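Local coordinates for Dps family DNA-binding stress response protein (Thermosynechococcus elongatus, PDB 2C41), which probably binds iron and oxidises it inside a twelve-subunit shell, and may also bind DNA, as Dps-family stress proteins generally do, at residues Q97-A102 / E148-G153. Sequence-based numbering, arbitrary orientation.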
loop_
_atom_site.group_PDB
_atom_site.type_symbol
_atom_site.label_atom_id
_atom_site.label_comp_id
_atom_site.label_asym_id
_atom_site.label_seq_id
_atom_site.Cartn_x
_atom_site.Cartn_y
_atom_site.Cartn_z
ATOM N N GLN C 97 -9.936 6.857 38.387
ATOM C CA GLN C 97 -11.399 6.845 38.328
ATOM C C GLN C 97 -11.932 6.573 36.922
ATOM O O GLN C 97 -12.913 5.860 36.759
ATOM C CB GLN C 97 -11.982 8.158 38.859
ATOM C CG GLN C 97 -11.998 8.218 40.379
ATOM C CD GLN C 97 -12.332 9.599 40.934
ATOM O OE1 GLN C 97 -12.136 10.630 40.274
ATOM N NE2 GLN C 97 -12.826 9.622 42.178
ATOM N N MET C 98 -11.292 7.157 35.911
ATOM C CA MET C 98 -11.687 6.905 34.516
ATOM C C MET C 98 -11.587 5.421 34.182
ATOM O O MET C 98 -12.503 4.832 33.595
ATOM C CB MET C 98 -10.786 7.676 33.547
ATOM C CG MET C 98 -10.964 9.182 33.587
ATOM S SD MET C 98 -9.736 9.965 32.515
ATOM C CE MET C 98 -9.849 11.646 33.128
ATOM N N ILE C 99 -10.458 4.832 34.553
ATOM C CA ILE C 99 -10.193 3.412 34.313
ATOM C C ILE C 99 -11.198 2.519 35.060
ATOM O O ILE C 99 -11.745 1.583 34.474
ATOM C CB ILE C 99 -8.726 3.054 34.625
ATOM C CG1 ILE C 99 -7.791 3.821 33.664
ATOM C CG2 ILE C 99 -8.495 1.543 34.492
ATOM C CD1 ILE C 99 -6.301 3.592 33.903
ATOM N N GLU C 100 -11.453 2.832 36.327
ATOM C CA GLU C 100 -12.422 2.086 37.128
ATOM C C GLU C 100 -13.833 2.174 36.530
ATOM O O GLU C 100 -14.549 1.172 36.462
ATOM C CB GLU C 100 -12.400 2.568 38.576
ATOM C CG GLU C 100 -11.046 2.369 39.266
ATOM C CD GLU C 100 -10.934 1.076 40.056
ATOM O OE1 GLU C 100 -11.630 0.089 39.710
ATOM O OE2 GLU C 100 -10.135 1.043 41.025
ATOM N N GLU C 101 -14.216 3.373 36.096
ATOM C CA GLU C 101 -15.510 3.600 35.447
ATOM C C GLU C 101 -15.617 2.775 34.164
ATOM O O GLU C 101 -16.630 2.115 33.925
ATOM C CB GLU C 101 -15.688 5.089 35.127
ATOM C CG GLU C 101 -17.043 5.446 34.545
ATOM C CD GLU C 101 -17.229 6.941 34.418
ATOM O OE1 GLU C 101 -17.939 7.513 35.267
ATOM O OE2 GLU C 101 -16.647 7.544 33.492
ATOM N N ALA C 102 -14.565 2.819 33.344
ATOM C CA ALA C 102 -14.521 2.057 32.091
ATOM C C ALA C 102 -14.695 0.562 32.348
ATOM O O ALA C 102 -15.486 -0.098 31.669
ATOM C CB ALA C 102 -13.214 2.324 31.337
ATOM N N GLU C 148 -5.239 -4.208 34.207
ATOM C CA GLU C 148 -3.785 -4.240 34.388
ATOM C C GLU C 148 -3.242 -2.908 34.908
ATOM O O GLU C 148 -2.339 -2.892 35.738
ATOM C CB GLU C 148 -3.067 -4.639 33.091
ATOM C CG GLU C 148 -3.326 -6.088 32.643
ATOM C CD GLU C 148 -3.029 -7.102 33.744
ATOM O OE1 GLU C 148 -3.808 -8.072 33.911
ATOM O OE2 GLU C 148 -2.029 -6.913 34.471
ATOM N N PHE C 149 -3.798 -1.794 34.429
ATOM C CA PHE C 149 -3.346 -0.469 34.874
ATOM C C PHE C 149 -3.585 -0.237 36.366
ATOM O O PHE C 149 -2.921 0.594 36.988
ATOM C CB PHE C 149 -4.013 0.627 34.056
ATOM C CG PHE C 149 -3.342 0.880 32.739
ATOM C CD1 PHE C 149 -3.714 0.166 31.601
ATOM C CD2 PHE C 149 -2.324 1.825 32.640
ATOM C CE1 PHE C 149 -3.082 0.408 30.373
ATOM C CE2 PHE C 149 -1.684 2.074 31.424
ATOM C CZ PHE C 149 -2.061 1.368 30.290
ATOM N N LEU C 150 -4.528 -0.988 36.931
ATOM C CA LEU C 150 -4.884 -0.838 38.338
ATOM C C LEU C 150 -4.106 -1.769 39.274
ATOM O O LEU C 150 -4.233 -1.651 40.503
ATOM C CB LEU C 150 -6.389 -1.024 38.516
ATOM C CG LEU C 150 -7.358 0.169 38.405
ATOM C CD1 LEU C 150 -6.835 1.409 37.677
ATOM C CD2 LEU C 150 -8.682 -0.314 37.869
ATOM N N ALA C 151 -3.317 -2.682 38.704
ATOM C CA ALA C 151 -2.479 -3.582 39.500
ATOM C C ALA C 151 -1.320 -2.808 40.116
ATOM O O ALA C 151 -0.867 -1.811 39.562
ATOM C CB ALA C 151 -1.963 -4.739 38.661
ATOM N N LYS C 152 -0.853 -3.266 41.271
ATOM C CA LYS C 152 0.302 -2.643 41.919
ATOM C C LYS C 152 1.438 -3.643 42.120
ATOM O O LYS C 152 1.308 -4.833 41.808
ATOM C CB LYS C 152 -0.085 -2.006 43.253
ATOM C CG LYS C 152 -1.136 -0.904 43.166
ATOM C CD LYS C 152 -1.376 -0.350 44.558
ATOM C CE LYS C 152 -2.801 0.090 44.772
ATOM N NZ LYS C 152 -2.986 1.504 44.363
ATOM N N GLY C 153 2.557 -3.149 42.635
ATOM C CA GLY C 153 3.701 -3.997 42.925
ATOM C C GLY C 153 4.525 -4.368 41.710
ATOM O O GLY C 153 5.170 -5.408 41.710
#
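Ile99 on helix 95-122 sends its two branches to two successive residues, CD1 to Phe149 and CG2 to Leu150. With CG1 placed beside its own backbone N and anti to the carbonyl carbon (chi1 -63°), the longer branch extends over the root of the phenylalanine, Ile99 CD1 lying 3.7 Å from Phe149 CB. The two side chains cross at about a right angle; the ring itself, met obliquely at CG, leads away from segment 97-102 to pack on Leu44 and Leu47 of helix 41-68. Ile99 and Leu150 instead run past each other in opposite directions, and Ile99 CG2 meets Leu150 CD1 at 3.6 Å. The side chains of Leu150 and Glu100 cross at a slant, with Leu150 CD2 against the carboxylate. That glutamate, one residue along the helix, bends at chi2 (-94°), which carries its carboxylate up to the leucine, with Glu100 CD 3.4 Å from Leu150 CD2. Leu150 CD1 thus faces Ile99, while Leu150 CD2 reaches Glu100 and still lies 3.9 Å from Ile99 CG2. Replacing Leu150 by an alanine removes both methyls and would probably leave Ile99 CG2 without its partner and the Glu100 carboxylate without the side chain it rests against. Leu156 of a third subunit packs on both Ile99 and Leu150, while Pro39 of a second subunit touches Phe149, placing this end of the ferritin-like four-helix bundle at a meeting of subunits in the dodecamer. Between the two segments no hydrogen bond or salt bridge forms: the join depends on shape and van der Waals contact, apolar at buried Ile99 and Phe149 and grading into an exposed carboxylate at Glu100, whose charge is probably stabilised by solvent and not by the leucine.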